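Local coordinates for urocanate hydratase (Paenibacillus sp. Soil724D2, PDB 7NED), which catalyses the NAD+-dependent hydration of thiourocanate, the urocanase-type step of bacterial ergothioneine catabolism, at residues E11-G16 with A21-L26; G16-A21 with A88-M93; E106-L111 with G115-G120; R148-G153 with G307-D312; G406-L411 with H434-S439. All coordinates share one frame; numbering follows the deposited sequence.

Contact 1. Residues E11-G16 with A21-L26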
# COMPACT_ATOMS: atom_id res chain seq x y z
N GLU A 11 -31.47 -16.21 -11.31
CA GLU A 11 -31.98 -16.37 -9.97
C GLU A 11 -30.96 -15.79 -9.01
O GLU A 11 -29.83 -16.26 -8.94
CB GLU A 11 -32.27 -17.84 -9.64
CG GLU A 11 -32.90 -17.98 -8.28
CD GLU A 11 -33.24 -19.41 -7.91
OE1 GLU A 11 -32.87 -20.34 -8.65
OE2 GLU A 11 -33.93 -19.60 -6.90
N LEU A 12 -31.37 -14.76 -8.28
CA LEU A 12 -30.48 -14.17 -7.27
C LEU A 12 -30.31 -15.07 -6.06
O LEU A 12 -31.29 -15.57 -5.50
CB LEU A 12 -31.05 -12.82 -6.85
CG LEU A 12 -30.89 -11.63 -7.79
CD1 LEU A 12 -31.53 -10.40 -7.12
CD2 LEU A 12 -29.41 -11.39 -8.02
N ARG A 13 -29.07 -15.26 -5.61
CA ARG A 13 -28.84 -15.84 -4.30
C ARG A 13 -28.53 -14.78 -3.26
O ARG A 13 -28.62 -15.06 -2.06
CB ARG A 13 -27.69 -16.85 -4.36
CG ARG A 13 -28.01 -17.96 -5.38
CD ARG A 13 -26.77 -18.73 -5.70
NE ARG A 13 -25.85 -17.85 -6.40
CZ ARG A 13 -24.59 -18.18 -6.64
NH1 ARG A 13 -24.15 -19.36 -6.23
NH2 ARG A 13 -23.80 -17.35 -7.30
N CYS A 14 -28.21 -13.58 -3.70
CA CYS A 14 -27.86 -12.47 -2.84
C CYS A 14 -28.99 -11.47 -2.85
O CYS A 14 -30.00 -11.64 -3.54
CB CYS A 14 -26.57 -11.80 -3.32
SG CYS A 14 -25.22 -12.95 -3.49
N LYS A 15 -28.81 -10.39 -2.08
CA LYS A 15 -29.84 -9.39 -1.95
C LYS A 15 -29.95 -8.49 -3.17
O LYS A 15 -30.99 -7.84 -3.33
CB LYS A 15 -29.59 -8.54 -0.70
CG LYS A 15 -29.91 -9.32 0.57
CD LYS A 15 -29.73 -8.53 1.78
CE LYS A 15 -30.17 -9.33 3.00
NZ LYS A 15 -29.64 -8.67 4.22
N GLY A 16 -28.93 -8.46 -4.03
CA GLY A 16 -28.98 -7.69 -5.26
C GLY A 16 -27.95 -8.19 -6.26
O GLY A 16 -27.14 -9.07 -5.97
N ALA A 21 -23.00 -10.47 -8.50
CA ALA A 21 -21.94 -10.43 -9.50
C ALA A 21 -20.61 -10.82 -8.87
O ALA A 21 -19.87 -11.65 -9.41
CB ALA A 21 -21.86 -9.04 -10.15
N LEU A 22 -20.32 -10.26 -7.69
CA LEU A 22 -19.06 -10.59 -7.04
C LEU A 22 -19.03 -12.06 -6.64
O LEU A 22 -17.98 -12.70 -6.73
CB LEU A 22 -18.82 -9.69 -5.81
CG LEU A 22 -18.84 -8.20 -6.16
CD1 LEU A 22 -18.61 -7.32 -4.90
CD2 LEU A 22 -17.82 -7.86 -7.28
N LEU A 23 -20.16 -12.58 -6.13
CA LEU A 23 -20.20 -14.00 -5.76
C LEU A 23 -19.95 -14.88 -6.98
O LEU A 23 -19.16 -15.84 -6.93
CB LEU A 23 -21.57 -14.36 -5.14
CG LEU A 23 -21.78 -15.85 -4.82
CD1 LEU A 23 -20.69 -16.34 -3.83
CD2 LEU A 23 -23.17 -16.07 -4.26
N ARG A 24 -20.57 -14.55 -8.10
CA ARG A 24 -20.34 -15.35 -9.30
C ARG A 24 -18.93 -15.21 -9.83
O ARG A 24 -18.40 -16.15 -10.43
CB ARG A 24 -21.35 -14.98 -10.37
CG ARG A 24 -22.74 -15.42 -9.96
CD ARG A 24 -23.74 -15.21 -11.10
NE ARG A 24 -25.09 -15.55 -10.62
CZ ARG A 24 -26.13 -15.78 -11.42
NH1 ARG A 24 -26.00 -15.70 -12.76
NH2 ARG A 24 -27.30 -16.08 -10.89
N MET A 25 -18.32 -14.03 -9.68
CA MET A 25 -16.93 -13.90 -10.12
C MET A 25 -16.01 -14.76 -9.25
O MET A 25 -15.04 -15.36 -9.75
CB MET A 25 -16.54 -12.42 -10.07
CG MET A 25 -17.19 -11.64 -11.16
SD MET A 25 -16.61 -9.98 -11.08
CE MET A 25 -15.09 -10.01 -12.06
N LEU A 26 -16.29 -14.82 -7.96
CA LEU A 26 -15.55 -15.73 -7.09
C LEU A 26 -15.70 -17.18 -7.58
O LEU A 26 -14.71 -17.91 -7.75
CB LEU A 26 -16.01 -15.58 -5.64
CG LEU A 26 -15.56 -16.64 -4.64
CD1 LEU A 26 -14.03 -16.76 -4.57
CD2 LEU A 26 -16.13 -16.37 -3.26
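Arg13 lays one face of its guanidinium group over the isobutyl end of Leu23, whose CD2 sits 3.3 Å from the plane and off toward the rim. The nearest atom of the group is NH2, 3.4 Å from Leu23 CD2, and the two side chains cross at about a right angle. A bend at the third torsion of Arg13 (chi3 -67°) helps turn the head onto the leucine. At the guanidinium edge, near its plane, Arg13 NH2 also meets Arg24 CG at 3.5 Å, so the aliphatic part of one arginine borders the head of the other. Here a loop folds back on the second turn of the helix it leads into, helix 17-31, in the N-terminal part of the urocanase fold; Gly16 takes the N-cap position. Cys14 adds its sulfur to the apolar patch, SG lying 3.8 Å from Leu23 CD2, while helix 52-64 touches Leu23 through Val59 and Leu62. The two guanidinium planes stand 69° apart, with Arg13 NH2 4.0 Å from Arg24 NE. This closeness of like charges is probably eased by Glu20, whose OE2 forms salt bridges to both arginines, and by Glu27, which pairs with Arg13 NH1. Arg24 reaches the loop with a chain extended from CG to NE, bringing NH2 to 3.2 Å from Glu11 O, which lies in the guanidinium plane at its edge; Arg24 NH1 is hydrogen-bonded to Gly9 O and Leu356 O.

Contact 2. Residues G16-A21 with A88-M93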
# COMPACT_ATOMS: atom_id res chain seq x y z
N GLY A 16 -28.93 -8.46 -4.03
CA GLY A 16 -28.98 -7.69 -5.26
C GLY A 16 -27.95 -8.19 -6.26
O GLY A 16 -27.14 -9.07 -5.97
N TRP A 17 -27.99 -7.61 -7.45
CA TRP A 17 -27.14 -8.09 -8.53
C TRP A 17 -25.70 -7.61 -8.40
O TRP A 17 -24.78 -8.25 -8.93
CB TRP A 17 -27.69 -7.64 -9.89
CG TRP A 17 -28.51 -8.74 -10.50
CD1 TRP A 17 -29.87 -8.79 -10.59
CD2 TRP A 17 -28.02 -9.98 -11.06
NE1 TRP A 17 -30.27 -9.99 -11.18
CE2 TRP A 17 -29.15 -10.72 -11.48
CE3 TRP A 17 -26.74 -10.51 -11.28
CZ2 TRP A 17 -29.04 -11.99 -12.09
CZ3 TRP A 17 -26.64 -11.79 -11.89
CH2 TRP A 17 -27.78 -12.49 -12.28
N ARG A 18 -25.47 -6.49 -7.72
CA ARG A 18 -24.08 -6.11 -7.49
C ARG A 18 -23.41 -7.14 -6.60
O ARG A 18 -22.27 -7.54 -6.85
CB ARG A 18 -24.00 -4.70 -6.88
CG ARG A 18 -24.55 -3.66 -7.83
CD ARG A 18 -24.65 -2.27 -7.21
NE ARG A 18 -23.36 -1.80 -6.74
CZ ARG A 18 -23.20 -0.77 -5.91
NH1 ARG A 18 -24.26 -0.09 -5.47
NH2 ARG A 18 -21.97 -0.41 -5.53
N GLN A 19 -24.11 -7.60 -5.56
CA GLN A 19 -23.52 -8.60 -4.69
C GLN A 19 -23.42 -9.93 -5.42
O GLN A 19 -22.39 -10.62 -5.35
CB GLN A 19 -24.37 -8.75 -3.43
CG GLN A 19 -24.60 -7.44 -2.61
CD GLN A 19 -25.84 -6.69 -3.04
OE1 GLN A 19 -26.12 -6.54 -4.23
NE2 GLN A 19 -26.61 -6.23 -2.07
N GLU A 20 -24.47 -10.31 -6.13
CA GLU A 20 -24.45 -11.57 -6.87
C GLU A 20 -23.29 -11.61 -7.86
O GLU A 20 -22.67 -12.66 -8.08
CB GLU A 20 -25.79 -11.74 -7.59
CG GLU A 20 -25.91 -13.03 -8.41
CD GLU A 20 -26.22 -14.26 -7.54
OE1 GLU A 20 -26.79 -14.10 -6.44
OE2 GLU A 20 -25.93 -15.41 -7.99
N ALA A 21 -23.00 -10.47 -8.50
CA ALA A 21 -21.94 -10.43 -9.50
C ALA A 21 -20.61 -10.82 -8.87
O ALA A 21 -19.87 -11.65 -9.41
CB ALA A 21 -21.86 -9.04 -10.15
N ALA A 88 -20.29 3.33 -2.43
CA ALA A 88 -18.99 2.90 -1.98
C ALA A 88 -18.79 1.45 -2.38
O ALA A 88 -19.77 0.74 -2.57
CB ALA A 88 -18.86 3.03 -0.46
N PRO A 89 -17.56 0.98 -2.50
CA PRO A 89 -17.34 -0.44 -2.80
C PRO A 89 -18.11 -1.37 -1.87
O PRO A 89 -18.34 -1.08 -0.70
CB PRO A 89 -15.83 -0.61 -2.61
CG PRO A 89 -15.27 0.75 -3.04
CD PRO A 89 -16.30 1.76 -2.51
N LEU A 90 -18.52 -2.51 -2.44
CA LEU A 90 -19.09 -3.58 -1.63
C LEU A 90 -17.99 -4.37 -0.94
O LEU A 90 -18.21 -4.93 0.15
CB LEU A 90 -19.92 -4.53 -2.49
CG LEU A 90 -21.27 -3.98 -2.90
CD1 LEU A 90 -21.81 -4.92 -3.99
CD2 LEU A 90 -22.20 -3.97 -1.71
N ILE A 91 -16.82 -4.43 -1.55
CA ILE A 91 -15.67 -5.12 -0.98
C ILE A 91 -14.44 -4.24 -1.16
O ILE A 91 -14.19 -3.74 -2.27
CB ILE A 91 -15.44 -6.48 -1.66
CG1 ILE A 91 -16.58 -7.44 -1.30
CG2 ILE A 91 -14.12 -7.09 -1.18
CD1 ILE A 91 -16.50 -8.75 -2.10
N VAL A 92 -13.67 -4.05 -0.09
CA VAL A 92 -12.29 -3.61 -0.24
C VAL A 92 -11.43 -4.73 0.31
O VAL A 92 -11.75 -5.32 1.35
CB VAL A 92 -11.98 -2.27 0.48
CG1 VAL A 92 -12.88 -1.16 -0.08
CG2 VAL A 92 -12.14 -2.42 1.99
N MET A 93 -10.35 -5.04 -0.40
CA MET A 93 -9.47 -6.11 0.05
C MET A 93 -8.01 -5.73 -0.17
O MET A 93 -7.68 -4.96 -1.07
CB MET A 93 -9.80 -7.42 -0.70
CG MET A 93 -10.02 -7.25 -2.17
SD MET A 93 -9.80 -8.89 -2.98
CE MET A 93 -11.42 -9.50 -2.57
O HOH W 1 -20.21 1.80 -5.11
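This is a buried, mainly apolar contact between the first turn of helix 17-31 and the residues leading into strand 91-95, with a water at its polar end. Leu90 supplies the point of contact: its CD1 methyl rests 3.6 Å from Arg18 CB and 4.0 Å from Gln19 CG, thus touching two successive helix residues at the base of their side chains. Gln19 and Leu90 cross at about a right angle. The strand belongs to a mixed sheet, in which it runs between strands 69-74 and 475-480, and the helix packs on this sheet as Leu22 continues the contact with Leu90 and Ile91. Beyond the methyl, the bend of Arg18 at CG-CD (chi3 59°) turns its head toward Ala88. A water links the two by weak hydrogen bonds, 2.9 Å from Arg18 NH2 and 2.8 Å from Ala88 O. The stronger partners of this guanidinium lie elsewhere, in salt bridges from NE to Asp474 and from NH1 to Glu67. Ser470 of the second subunit packs against Ala88 and Pro89.

Contact 3. Residues E106-L111 with G115-G120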
# COMPACT_ATOMS: atom_id res chain seq x y z
N GLU A 106 11.06 -16.04 1.66
CA GLU A 106 11.18 -16.87 2.84
C GLU A 106 10.16 -16.48 3.89
O GLU A 106 9.54 -17.29 4.42
CB GLU A 106 12.60 -16.88 3.38
N ASN A 107 10.02 -15.19 4.16
CA ASN A 107 8.99 -14.72 5.02
C ASN A 107 7.64 -15.09 4.49
O ASN A 107 6.77 -15.46 5.28
CB ASN A 107 9.12 -13.21 5.17
CG ASN A 107 9.94 -12.78 6.39
OD1 ASN A 107 9.87 -13.48 7.41
ND2 ASN A 107 10.72 -11.69 6.31
N PHE A 108 7.39 -14.94 3.19
CA PHE A 108 6.08 -15.31 2.64
C PHE A 108 5.71 -16.76 2.96
O PHE A 108 4.61 -17.05 3.46
CB PHE A 108 6.07 -15.10 1.12
CG PHE A 108 4.90 -15.72 0.45
CD1 PHE A 108 3.71 -15.02 0.34
CD2 PHE A 108 4.98 -17.02 -0.05
CE1 PHE A 108 2.60 -15.57 -0.24
CE2 PHE A 108 3.88 -17.60 -0.64
CZ PHE A 108 2.67 -16.86 -0.73
N TYR A 109 6.61 -17.71 2.65
CA TYR A 109 6.27 -19.11 2.86
C TYR A 109 5.98 -19.38 4.32
O TYR A 109 5.06 -20.14 4.65
CB TYR A 109 7.39 -20.03 2.38
CG TYR A 109 7.65 -19.92 0.88
CD1 TYR A 109 6.60 -20.04 -0.02
CD2 TYR A 109 8.92 -19.63 0.39
CE1 TYR A 109 6.82 -19.94 -1.40
CE2 TYR A 109 9.15 -19.51 -0.99
CZ TYR A 109 8.10 -19.64 -1.87
OH TYR A 109 8.33 -19.54 -3.23
N ARG A 110 6.80 -18.84 5.21
CA ARG A 110 6.61 -19.03 6.64
C ARG A 110 5.26 -18.50 7.08
O ARG A 110 4.50 -19.18 7.80
CB ARG A 110 7.77 -18.37 7.40
N LEU A 111 4.90 -17.30 6.62
CA LEU A 111 3.61 -16.75 7.00
C LEU A 111 2.46 -17.51 6.35
O LEU A 111 1.39 -17.66 6.96
CB LEU A 111 3.53 -15.27 6.65
CG LEU A 111 4.47 -14.37 7.46
CD1 LEU A 111 4.55 -12.96 6.85
CD2 LEU A 111 4.04 -14.30 8.93
N GLY A 115 -0.67 -19.77 8.30
CA GLY A 115 -2.07 -19.43 8.13
C GLY A 115 -2.37 -17.94 8.13
O GLY A 115 -3.53 -17.55 8.23
N LEU A 116 -1.35 -17.09 7.96
CA LEU A 116 -1.55 -15.63 8.08
C LEU A 116 -1.76 -14.92 6.74
O LEU A 116 -2.26 -13.79 6.73
CB LEU A 116 -0.35 -15.01 8.81
CG LEU A 116 -0.34 -15.31 10.33
CD1 LEU A 116 0.99 -14.86 10.89
CD2 LEU A 116 -1.45 -14.55 11.06
N LEU A 117 -1.42 -15.54 5.63
CA LEU A 117 -1.63 -14.85 4.35
C LEU A 117 -1.66 -15.85 3.21
O LEU A 117 -1.41 -17.05 3.38
CB LEU A 117 -0.58 -13.78 4.11
CG LEU A 117 0.84 -14.36 4.08
CD1 LEU A 117 1.18 -14.98 2.78
CD2 LEU A 117 1.74 -13.11 4.21
N ILE A 118 -1.98 -15.34 2.02
CA ILE A 118 -2.06 -16.18 0.85
C ILE A 118 -1.44 -15.19 -0.17
O ILE A 118 -1.37 -13.98 0.09
CB ILE A 118 -3.59 -16.44 0.62
CG1 ILE A 118 -3.80 -17.54 -0.26
CG2 ILE A 118 -4.24 -15.26 -0.11
CD1 ILE A 118 -3.25 -18.66 0.67
N TRP A 119 -0.90 -15.68 -1.27
CA TRP A 119 -0.62 -14.77 -2.41
C TRP A 119 -1.87 -14.68 -3.27
O TRP A 119 -2.45 -15.70 -3.62
CB TRP A 119 0.53 -15.26 -3.29
CG TRP A 119 0.86 -14.34 -4.46
CD1 TRP A 119 1.02 -12.98 -4.42
CD2 TRP A 119 1.08 -14.72 -5.83
NE1 TRP A 119 1.33 -12.50 -5.67
CE2 TRP A 119 1.38 -13.54 -6.55
CE3 TRP A 119 1.03 -15.93 -6.51
CZ2 TRP A 119 1.61 -13.54 -7.92
CZ3 TRP A 119 1.27 -15.94 -7.88
CH2 TRP A 119 1.57 -14.76 -8.56
N GLY A 120 -2.27 -13.45 -3.63
CA GLY A 120 -3.49 -13.31 -4.41
C GLY A 120 -3.31 -13.25 -5.91
O GLY A 120 -4.29 -13.00 -6.62
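The Phe108 ring presents its edge to the backbone that follows its helix: Trp119 N lies in the ring plane, 3.7 Å from Phe108 CE1, and Trp119 CB is as close to Phe108 CZ. Leu117 approaches the ring obliquely, its CD1 methyl 3.4 Å from Phe108 CE1. The setting is a Schellman motif that ends helix 105-113, with Gly115 at positive phi turning the chain back along the helix. With CG anti to the backbone N (chi1 168°), Phe108 swings its ring toward the returning chain. An alanine here would take the ring away and is likely to leave Leu117 CD1 and Trp119 CB with a gap beside them, in a loop whose Trp119 side chain lies about 4 Å from the bound NAD. Leu111 fills the space nearer the turn, setting CB 3.7 Å from Leu117 CD2, and Gly453 of the second subunit packs against Leu111. The turn is fastened by Leu116 N, which donates to Leu111 O at 3.0 Å with an N-H...O angle of 162°.

Contact 4. Residues R148-G153 with G307-D312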
# COMPACT_ATOMS: atom_id res chain seq x y z
N ARG A 148 5.92 -5.73 -36.15
CA ARG A 148 6.13 -4.40 -36.70
C ARG A 148 7.58 -3.97 -36.57
O ARG A 148 8.11 -3.30 -37.46
CB ARG A 148 5.21 -3.38 -36.03
CG ARG A 148 3.77 -3.57 -36.37
CD ARG A 148 2.93 -2.39 -35.91
NE ARG A 148 3.07 -2.14 -34.48
CZ ARG A 148 2.38 -2.79 -33.55
NH1 ARG A 148 1.54 -3.75 -33.92
NH2 ARG A 148 2.56 -2.52 -32.26
N LEU A 149 8.22 -4.29 -35.45
CA LEU A 149 9.55 -3.74 -35.20
C LEU A 149 10.62 -4.46 -35.99
O LEU A 149 11.61 -3.83 -36.38
CB LEU A 149 9.88 -3.81 -33.71
CG LEU A 149 9.12 -2.87 -32.78
CD1 LEU A 149 9.35 -3.33 -31.34
CD2 LEU A 149 9.57 -1.41 -32.94
N HIS A 150 10.44 -5.75 -36.25
CA HIS A 150 11.52 -6.58 -36.78
C HIS A 150 11.16 -7.40 -38.00
O HIS A 150 12.07 -7.97 -38.61
CB HIS A 150 12.03 -7.55 -35.70
CG HIS A 150 12.52 -6.85 -34.47
ND1 HIS A 150 13.73 -6.19 -34.44
CD2 HIS A 150 11.97 -6.69 -33.25
CE1 HIS A 150 13.90 -5.64 -33.24
NE2 HIS A 150 12.84 -5.94 -32.50
N PHE A 151 9.88 -7.51 -38.38
CA PHE A 151 9.52 -8.47 -39.41
C PHE A 151 8.48 -7.89 -40.37
O PHE A 151 7.60 -8.62 -40.83
CB PHE A 151 8.98 -9.79 -38.80
CG PHE A 151 9.93 -10.46 -37.83
CD1 PHE A 151 11.07 -11.13 -38.29
CD2 PHE A 151 9.66 -10.46 -36.47
CE1 PHE A 151 11.93 -11.76 -37.37
CE2 PHE A 151 10.50 -11.07 -35.57
CZ PHE A 151 11.64 -11.72 -36.01
N ASN A 152 8.54 -6.58 -40.63
CA ASN A 152 7.72 -5.94 -41.66
C ASN A 152 6.24 -6.09 -41.40
O ASN A 152 5.44 -6.11 -42.34
CB ASN A 152 8.05 -6.49 -43.05
CG ASN A 152 9.44 -6.18 -43.44
OD1 ASN A 152 9.78 -5.01 -43.54
ND2 ASN A 152 10.27 -7.21 -43.65
N GLY A 153 5.86 -6.22 -40.14
CA GLY A 153 4.46 -6.28 -39.81
C GLY A 153 3.82 -7.66 -39.85
O GLY A 153 2.61 -7.77 -39.62
N GLY A 307 20.61 -13.87 -33.02
CA GLY A 307 19.67 -13.05 -33.75
C GLY A 307 18.21 -13.20 -33.38
O GLY A 307 17.37 -12.49 -33.95
N ALA A 308 17.86 -14.06 -32.43
CA ALA A 308 16.47 -14.17 -32.00
C ALA A 308 16.05 -12.89 -31.29
O ALA A 308 16.87 -12.21 -30.66
CB ALA A 308 16.29 -15.36 -31.05
N ILE A 309 14.78 -12.53 -31.44
CA ILE A 309 14.17 -11.51 -30.60
C ILE A 309 13.76 -12.22 -29.30
O ILE A 309 12.83 -13.02 -29.30
CB ILE A 309 12.97 -10.85 -31.28
CG1 ILE A 309 13.35 -10.24 -32.64
CG2 ILE A 309 12.37 -9.76 -30.38
CD1 ILE A 309 14.53 -9.30 -32.58
N VAL A 310 14.42 -11.89 -28.21
CA VAL A 310 14.25 -12.62 -26.96
C VAL A 310 13.68 -11.67 -25.90
O VAL A 310 14.09 -10.51 -25.81
CB VAL A 310 15.61 -13.21 -26.51
CG1 VAL A 310 15.52 -13.98 -25.16
CG2 VAL A 310 16.21 -14.08 -27.65
N PHE A 311 12.70 -12.15 -25.13
CA PHE A 311 12.15 -11.26 -24.12
C PHE A 311 11.56 -12.05 -22.97
O PHE A 311 11.22 -13.22 -23.08
CB PHE A 311 11.10 -10.29 -24.72
CG PHE A 311 9.83 -10.97 -25.14
CD1 PHE A 311 8.74 -11.03 -24.28
CD2 PHE A 311 9.74 -11.59 -26.37
CE1 PHE A 311 7.55 -11.66 -24.65
CE2 PHE A 311 8.56 -12.23 -26.78
CZ PHE A 311 7.45 -12.27 -25.91
N ASP A 312 11.51 -11.36 -21.83
CA ASP A 312 10.88 -11.84 -20.60
C ASP A 312 9.39 -11.53 -20.66
O ASP A 312 8.99 -10.39 -20.93
CB ASP A 312 11.58 -11.15 -19.42
CG ASP A 312 11.05 -11.56 -18.06
OD1 ASP A 312 9.86 -11.90 -17.93
OD2 ASP A 312 11.85 -11.47 -17.09
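In the Rossmann-like domain, the C-terminal end of helix 133-150 packs against the beginning of strand 309-312, one of the strands of the parallel sheet. The contact turns on Ile309, which points at the helix end and places its CD1 methyl over the centre of the His150 imidazole. This is a CH-pi interaction made squarely over the face: CD1 is 3.6 Å from the centroid of the His150 ring and only 2° off the ring normal. The branch that makes it has CG1 beside the backbone N (chi1 -57°), directing the ethyl arm to the ring while CG2 takes the position anti to that N. Phe151, the next residue, is a looser neighbour, its CZ 4.1 Å from Ile309 CG1 as the two side chains slide past each other in opposite directions. His150 CB in turn lies over one face of the Phe151 ring, off toward the rim. Ile146, one turn earlier on helix 133-150, touches both Phe151 and Ile309, and strand 250-251 adjoins strand 309-312 in the sheet, its Ile250 packing on Phe151.

Contact 5. Residues G406-L411 with H434-S439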
# COMPACT_ATOMS: atom_id res chain seq x y z
N GLY A 406 -11.46 6.91 -21.85
CA GLY A 406 -12.69 7.35 -22.45
C GLY A 406 -13.38 6.22 -23.19
O GLY A 406 -14.59 6.07 -23.09
N ASP A 407 -12.61 5.40 -23.90
CA ASP A 407 -13.20 4.23 -24.57
C ASP A 407 -13.73 3.21 -23.57
O ASP A 407 -14.84 2.67 -23.76
CB ASP A 407 -12.17 3.58 -25.49
CG ASP A 407 -11.96 4.35 -26.77
OD1 ASP A 407 -12.73 5.30 -27.03
OD2 ASP A 407 -11.02 4.03 -27.51
N ARG A 408 -12.99 2.94 -22.48
CA ARG A 408 -13.52 2.03 -21.47
C ARG A 408 -14.87 2.54 -20.99
O ARG A 408 -15.83 1.77 -20.87
CB ARG A 408 -12.56 1.87 -20.27
CG ARG A 408 -11.30 1.16 -20.63
CD ARG A 408 -10.46 0.79 -19.43
NE ARG A 408 -9.06 0.69 -19.84
CZ ARG A 408 -8.08 0.39 -19.00
NH1 ARG A 408 -8.37 0.14 -17.73
NH2 ARG A 408 -6.82 0.37 -19.42
N THR A 409 -14.94 3.84 -20.71
CA THR A 409 -16.17 4.43 -20.20
C THR A 409 -17.30 4.32 -21.22
O THR A 409 -18.42 3.94 -20.88
CB THR A 409 -15.90 5.90 -19.86
OG1 THR A 409 -14.84 5.96 -18.89
CG2 THR A 409 -17.16 6.60 -19.33
N LYS A 410 -17.01 4.68 -22.47
CA LYS A 410 -17.98 4.55 -23.56
C LYS A 410 -18.55 3.14 -23.64
O LYS A 410 -19.77 2.94 -23.71
CB LYS A 410 -17.29 4.95 -24.87
CG LYS A 410 -18.12 4.69 -26.10
CD LYS A 410 -17.50 5.34 -27.30
CE LYS A 410 -18.27 4.94 -28.58
NZ LYS A 410 -17.48 5.41 -29.77
N LEU A 411 -17.68 2.14 -23.67
CA LEU A 411 -18.15 0.76 -23.73
C LEU A 411 -19.04 0.43 -22.53
O LEU A 411 -20.13 -0.12 -22.67
CB LEU A 411 -16.95 -0.18 -23.77
CG LEU A 411 -17.34 -1.65 -23.75
CD1 LEU A 411 -18.23 -2.04 -24.98
CD2 LEU A 411 -16.05 -2.43 -23.77
N HIS A 434 -4.25 -6.35 -13.49
CA HIS A 434 -3.58 -5.24 -12.80
C HIS A 434 -2.44 -4.67 -13.61
O HIS A 434 -1.90 -3.62 -13.25
CB HIS A 434 -3.03 -5.68 -11.44
CG HIS A 434 -4.08 -6.15 -10.49
ND1 HIS A 434 -3.84 -6.30 -9.15
CD2 HIS A 434 -5.37 -6.53 -10.69
CE1 HIS A 434 -4.94 -6.72 -8.54
NE2 HIS A 434 -5.89 -6.87 -9.45
N LEU A 435 -2.08 -5.35 -14.72
CA LEU A 435 -1.05 -4.86 -15.64
C LEU A 435 -1.68 -3.72 -16.43
O LEU A 435 -2.18 -3.89 -17.54
CB LEU A 435 -0.57 -5.99 -16.55
CG LEU A 435 0.68 -5.68 -17.39
CD1 LEU A 435 1.97 -5.84 -16.56
CD2 LEU A 435 0.66 -6.56 -18.67
N ASP A 436 -1.78 -2.55 -15.81
CA ASP A 436 -2.48 -1.41 -16.38
C ASP A 436 -1.80 -0.14 -15.84
O ASP A 436 -1.23 -0.17 -14.78
CB ASP A 436 -3.96 -1.49 -16.01
CG ASP A 436 -4.90 -0.59 -16.86
OD1 ASP A 436 -4.76 -0.51 -18.03
OD2 ASP A 436 -5.82 -0.02 -16.32
N ALA A 437 -1.92 0.92 -16.59
CA ALA A 437 -1.27 2.15 -16.30
C ALA A 437 -1.08 2.62 -14.85
O ALA A 437 0.00 2.61 -14.44
CB ALA A 437 -1.73 3.25 -17.20
N ALA A 438 -2.06 2.98 -14.08
CA ALA A 438 -1.64 3.44 -12.68
C ALA A 438 -1.71 2.34 -11.64
O ALA A 438 -1.66 2.58 -10.50
CB ALA A 438 -2.29 4.70 -12.27
N SER A 439 -1.77 1.12 -12.09
CA SER A 439 -2.09 0.05 -11.17
C SER A 439 -1.12 -1.05 -10.88
O SER A 439 -1.42 -2.04 -10.27
CB SER A 439 -3.46 -0.47 -11.55
OG SER A 439 -3.38 -1.08 -12.75
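Arg408 and Asp436 meet in an end-on, two-pronged salt bridge, and this one pair makes the whole contact. Its tight part lies where the two heads join: Arg408 NH2 donates to Asp436 OD1 at 2.6 Å and an N-H...O angle of 165°, using the syn lone pair of that oxygen, and Arg408 NH1 donates to Asp436 OD2 at 2.9 Å. Both oxygens lie close to the guanidinium plane, but the carboxylate is turned 31° from it, and OD2 is consequently met on its syn side well out of the carboxylate plane. Between the two segments, nothing behind these heads touches. The backbones keep far apart, with CA atoms of Arg408 and Asp436 12.6 Å from each other, and the arginine spans most of that distance by a chain extended from CG to NE. Neither side opens to solvent, both residues being buried. Arg408 NE is further held by Phe403 O, which helps to fix the rotation of the group. A leucine in place of Arg408 would take away both donors and would probably leave the buried carboxylate of Asp436 without its main counter-charge, the ion pair from Arg432 being long and weak. Asp436 opens a type I turn that runs to Ser439 within the interrupted strand 428-441, while Arg408 comes from the first turn of helix 407-420, flanked by Thr516 of helix 502-525 and Phe351 of strand 351-355.

How the contacts relate
Contacts 1 and 2 adjoin, their centres about 9 Å apart: both use helix 17-31, and Glu20, from the segment 16-21 of contact 2, pairs with Arg13 of contact 1. Contact 2 also reaches the mixed sheet to which contact 5 belongs, though their centres lie about 20 Å apart. Contacts 2 and 3 both touch the second subunit. Contact 3 comes close to the ligands through Trp119, about 5 Å from the bound urocanate; the Asp436 side chain of contact 5 stays about 10 Å from both urocanate and NAD. Contact 4 lies in the Rossmann-like domain, about 45 Å from contact 1 between centres and on the opposite side of the chain's centre.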